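Ferritin heavy chain (Trichoplusia ni, PDB 1Z6O) oxidises ferrous iron and, in a secreted shell of twelve heavy and twelve light chains, takes it up for storage as ferric mineral. Local coordinates at residues Arg26-Ile29 and Gln30-Gly34; Gln157-Leu160 and Ala161-Ser165. All coordinates share one frame; numbering follows the deposited sequence.

Contact 1 (Arg26-Ile29 and Gln30-Gly34); sequences RQQI and QMEVG. With FE (Fe (III) ion), chain B.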
loop_
_atom_site.group_PDB
_atom_site.type_symbol
_atom_site.label_atom_id
_atom_site.label_comp_id
_atom_site.label_asym_id
_atom_site.label_seq_id
_atom_site.Cartn_x
_atom_site.Cartn_y
_atom_site.Cartn_z
ATOM N N ARG M 26 27.063 34.305 -38.046
ATOM C CA ARG M 26 28.202 33.399 -38.225
ATOM C C ARG M 26 29.377 33.846 -37.354
ATOM O O ARG M 26 30.088 33.022 -36.763
ATOM C CB ARG M 26 28.631 33.352 -39.708
ATOM C CG ARG M 26 27.584 32.696 -40.645
ATOM C CD ARG M 26 28.039 32.773 -42.124
ATOM N NE ARG M 26 29.303 32.058 -42.289
ATOM C CZ ARG M 26 29.401 30.777 -42.632
ATOM N NH1 ARG M 26 28.311 30.061 -42.872
ATOM N NH2 ARG M 26 30.591 30.199 -42.687
ATOM N N GLN M 27 29.587 35.154 -37.275
ATOM C CA GLN M 27 30.668 35.680 -36.455
ATOM C C GLN M 27 30.363 35.423 -34.970
ATOM O O GLN M 27 31.262 35.121 -34.184
ATOM C CB GLN M 27 30.833 37.183 -36.705
ATOM C CG GLN M 27 31.971 37.815 -35.931
ATOM C CD GLN M 27 32.303 39.215 -36.432
ATOM O OE1 GLN M 27 32.548 39.417 -37.627
ATOM N NE2 GLN M 27 32.312 40.187 -35.523
ATOM N N GLN M 28 29.097 35.541 -34.582
ATOM C CA GLN M 28 28.726 35.300 -33.183
ATOM C C GLN M 28 28.972 33.832 -32.808
ATOM O O GLN M 28 29.391 33.527 -31.691
ATOM C CB GLN M 28 27.246 35.646 -32.949
ATOM C CG GLN M 28 26.842 35.636 -31.464
ATOM C CD GLN M 28 27.625 36.671 -30.672
ATOM O OE1 GLN M 28 27.838 37.779 -31.146
ATOM N NE2 GLN M 28 28.052 36.316 -29.459
ATOM N N ILE M 29 28.701 32.922 -33.741
ATOM C CA ILE M 29 28.923 31.499 -33.483
ATOM C C ILE M 29 30.400 31.255 -33.159
ATOM O O ILE M 29 30.725 30.543 -32.200
ATOM C CB ILE M 29 28.453 30.656 -34.700
ATOM C CG1 ILE M 29 26.915 30.639 -34.719
ATOM C CG2 ILE M 29 29.012 29.219 -34.631
ATOM C CD1 ILE M 29 26.293 30.203 -36.071
ATOM N N GLN M 30 31.300 31.861 -33.930
ATOM C CA GLN M 30 32.730 31.693 -33.662
ATOM C C GLN M 30 33.080 32.316 -32.307
ATOM O O GLN M 30 33.906 31.786 -31.563
ATOM C CB GLN M 30 33.586 32.347 -34.769
ATOM C CG GLN M 30 35.105 32.355 -34.460
ATOM C CD GLN M 30 35.684 30.948 -34.298
ATOM O OE1 GLN M 30 35.493 30.095 -35.153
ATOM N NE2 GLN M 30 36.398 30.709 -33.201
ATOM N N MET M 31 32.455 33.441 -31.981
ATOM C CA MET M 31 32.729 34.081 -30.699
ATOM C C MET M 31 32.314 33.191 -29.514
ATOM O O MET M 31 33.026 33.119 -28.513
ATOM C CB MET M 31 32.003 35.424 -30.601
ATOM C CG MET M 31 32.343 36.182 -29.319
ATOM S SD MET M 31 31.531 37.791 -29.256
ATOM C CE MET M 31 32.702 38.709 -28.145
ATOM N N GLU M 32 31.167 32.520 -29.620
ATOM C CA GLU M 32 30.710 31.632 -28.539
ATOM C C GLU M 32 31.702 30.477 -28.385
ATOM O O GLU M 32 32.037 30.083 -27.268
ATOM C CB GLU M 32 29.319 31.053 -28.844
ATOM C CG GLU M 32 28.217 32.099 -29.053
ATOM C CD GLU M 32 27.815 32.855 -27.786
ATOM O OE1 GLU M 32 27.187 33.934 -27.925
ATOM O OE2 GLU M 32 28.095 32.381 -26.660
ATOM N N VAL M 33 32.159 29.924 -29.505
ATOM C CA VAL M 33 33.125 28.824 -29.447
ATOM C C VAL M 33 34.422 29.313 -28.801
ATOM O O VAL M 33 35.001 28.622 -27.958
ATOM C CB VAL M 33 33.389 28.238 -30.866
ATOM C CG1 VAL M 33 34.596 27.281 -30.846
ATOM C CG2 VAL M 33 32.140 27.475 -31.330
ATOM N N GLY M 34 34.871 30.508 -29.182
ATOM C CA GLY M 34 36.078 31.066 -28.585
ATOM C C GLY M 34 35.910 31.210 -27.073
ATOM O O GLY M 34 36.837 30.949 -26.305
HETATM FE FE FE B . 27.412 32.646 -24.838
HETATM O O HOH W 1 27.767 33.935 -23.283
HETATM O O HOH W 2 26.060 33.956 -25.649
#

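Contact 2 (Gln157-Leu160 and Ala161-Ser165); sequences QRDL and AGKAS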
loop_
_atom_site.group_PDB
_atom_site.type_symbol
_atom_site.label_atom_id
_atom_site.label_comp_id
_atom_site.label_asym_id
_atom_site.label_seq_id
_atom_site.Cartn_x
_atom_site.Cartn_y
_atom_site.Cartn_z
ATOM N N GLN M 157 26.076 38.304 -16.115
ATOM C CA GLN M 157 26.964 39.403 -15.730
ATOM C C GLN M 157 26.733 39.789 -14.277
ATOM O O GLN M 157 27.680 39.976 -13.520
ATOM C CB GLN M 157 26.717 40.645 -16.615
ATOM C CG GLN M 157 27.198 40.458 -18.038
ATOM C CD GLN M 157 26.797 41.593 -18.969
ATOM O OE1 GLN M 157 25.953 42.452 -18.646
ATOM N NE2 GLN M 157 27.383 41.590 -20.135
ATOM N N ARG M 158 25.468 39.917 -13.883
ATOM C CA ARG M 158 25.174 40.301 -12.507
ATOM C C ARG M 158 25.706 39.245 -11.545
ATOM O O ARG M 158 26.229 39.571 -10.479
ATOM C CB ARG M 158 23.661 40.478 -12.302
ATOM C CG ARG M 158 23.255 40.735 -10.827
ATOM C CD ARG M 158 23.872 42.028 -10.234
ATOM N NE ARG M 158 23.496 42.169 -8.821
ATOM C CZ ARG M 158 24.089 41.536 -7.814
ATOM N NH1 ARG M 158 25.119 40.721 -8.047
ATOM N NH2 ARG M 158 23.622 41.674 -6.570
ATOM N N ASP M 159 25.570 37.978 -11.918
ATOM C CA ASP M 159 26.058 36.903 -11.057
ATOM C C ASP M 159 27.580 36.986 -10.886
ATOM O O ASP M 159 28.085 36.948 -9.763
ATOM C CB ASP M 159 25.671 35.545 -11.635
ATOM C CG ASP M 159 26.072 34.400 -10.720
ATOM O OD1 ASP M 159 26.972 33.632 -11.092
ATOM O OD2 ASP M 159 25.496 34.281 -9.618
ATOM N N LEU M 160 28.308 37.112 -11.995
ATOM C CA LEU M 160 29.772 37.219 -11.939
ATOM C C LEU M 160 30.233 38.480 -11.214
ATOM O O LEU M 160 31.207 38.444 -10.460
ATOM C CB LEU M 160 30.370 37.225 -13.351
ATOM C CG LEU M 160 30.301 35.887 -14.101
ATOM C CD1 LEU M 160 30.664 36.108 -15.580
ATOM C CD2 LEU M 160 31.269 34.884 -13.445
ATOM N N ALA M 161 29.554 39.602 -11.456
ATOM C CA ALA M 161 29.930 40.860 -10.802
ATOM C C ALA M 161 29.771 40.730 -9.284
ATOM O O ALA M 161 30.617 41.203 -8.523
ATOM C CB ALA M 161 29.059 42.019 -11.324
ATOM N N GLY M 162 28.679 40.108 -8.847
ATOM C CA GLY M 162 28.465 39.920 -7.417
ATOM C C GLY M 162 29.534 39.013 -6.816
ATOM O O GLY M 162 30.063 39.292 -5.739
ATOM N N LYS M 163 29.849 37.916 -7.498
ATOM C CA LYS M 163 30.885 37.002 -7.002
ATOM C C LYS M 163 32.225 37.736 -6.887
ATOM O O LYS M 163 32.943 37.594 -5.891
ATOM C CB LYS M 163 31.036 35.801 -7.943
ATOM C CG LYS M 163 29.918 34.738 -7.807
ATOM C CD LYS M 163 30.097 33.668 -8.888
ATOM C CE LYS M 163 29.326 32.390 -8.575
ATOM N NZ LYS M 163 27.902 32.640 -8.249
ATOM N N ALA M 164 32.570 38.512 -7.911
ATOM C CA ALA M 164 33.826 39.258 -7.892
ATOM C C ALA M 164 33.855 40.260 -6.737
ATOM O O ALA M 164 34.864 40.362 -6.044
ATOM C CB ALA M 164 34.036 39.989 -9.229
ATOM N N SER M 165 32.764 41.004 -6.526
ATOM C CA SER M 165 32.732 41.977 -5.423
ATOM C C SER M 165 32.900 41.290 -4.076
ATOM O O SER M 165 33.678 41.730 -3.236
ATOM C CB SER M 165 31.402 42.757 -5.374
ATOM O OG SER M 165 31.258 43.599 -6.500
#

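Contact 1 (Arg26-Ile29 and Gln30-Gly34)
Gln-28 and Glu-32, one helical turn apart, lean together over the same side of helix 19-47. The amide NE2 of Gln-28 donates to Glu-32 OE1 at 3.0 Å, with an N-H...O angle of 161°. The acceptor lies near the plane of the amide, but the bond reaches OE1 from above the carboxylate, the two flat groups being turned 55° apart. Gln-28 gets there because CG stands anti to the backbone N (chi1 -171°) and the chain then bends at CG; its OE1 is taken by Ser-122 OG on helix 105-132. Glutamine suits this place, since one amide can offer N-H to the carboxylate and C=O to the serine. This is the ferroxidase centre, inside the ferritin four-helix bundle: Glu-32 OE2 binds the iron(III) ion at 2.0 Å, and Glu-67, His-70 and two waters complete its shell. Glu-32 OE1 stays 3.4 Å from the iron, so Glu-32 binds through one oxygen while Gln-28 holds the other, a second-shell grip on its rotation. The Met-31 thioether lies obliquely off one face of the amide, SD 3.8 Å from Gln-28 NE2. The backbone bond from Glu-32 N to Gln-28 O, 2.9 Å, belongs to the turn spacing the pair.

Contact 2 (Gln157-Leu160 and Ala161-Ser165)
Lys-163 folds back along helix 139-168 toward Asp-159, one turn earlier. CB starts equidistant from two backbone oxygens, 3.7 Å from both Asp-159 O and Leu-160 O. CG, placed anti to its own carbonyl carbon (chi1 -77°), runs 3.5 Å from Asp-159 O, and CD and CE continue past the carboxylate, with CE 3.7 Å from Asp-159 OD1. A bend at the last torsion (chi4 51°) then turns NZ onto the acid. Lys-163 NZ forms a salt bridge with Asp-159 OD1 at 3.2 Å, meeting that oxygen on its syn side and 23° out of the carboxylate plane, while the bond to OD2 is weak. This i to i+4 acid-base pair suits a helix flank that is at least partly open to solvent: lysine is long enough to span the turn, and aspartate short enough to stay beside it. An alanine in place of Lys-163 would probably leave the Asp-159 carboxylate without this cationic mate. One residue earlier, Arg-158 NH1 lies 3.5 Å from Gly-162 CA, too near for a CB there, while NH2 bonds Asn-63 O of a ferritin light chain. Among the helices, Leu-160 packs on Leu-109 and Ala-112 of helix 105-132, small Ala-161 fits against Leu-113, and Lys-163 touches Phe-182 and Leu-186 of helix 175-186.

How the contacts relate
Contact 1 lies on helix 19-47 and contact 2 on helix 139-168, two helices of one ferritin bundle; their centres are 24 Å apart and their nearest atoms about 10 Å, without touching. Iron separates their roles. Contact 1 supplies a ligand of the metal, whereas contact 2 lies well away from it, the side chain of Gln-157 about 10 Å from the ion. Helix 105-132 links them: Gln-28 bonds its Ser-122, and Leu-160 comes about 4 Å from the side chain of Glu-116, inferred to bind a second iron. Both contacts also meet light-chain subunits, lightly through Val-33 and more extensively through Arg-158 and Ser-165.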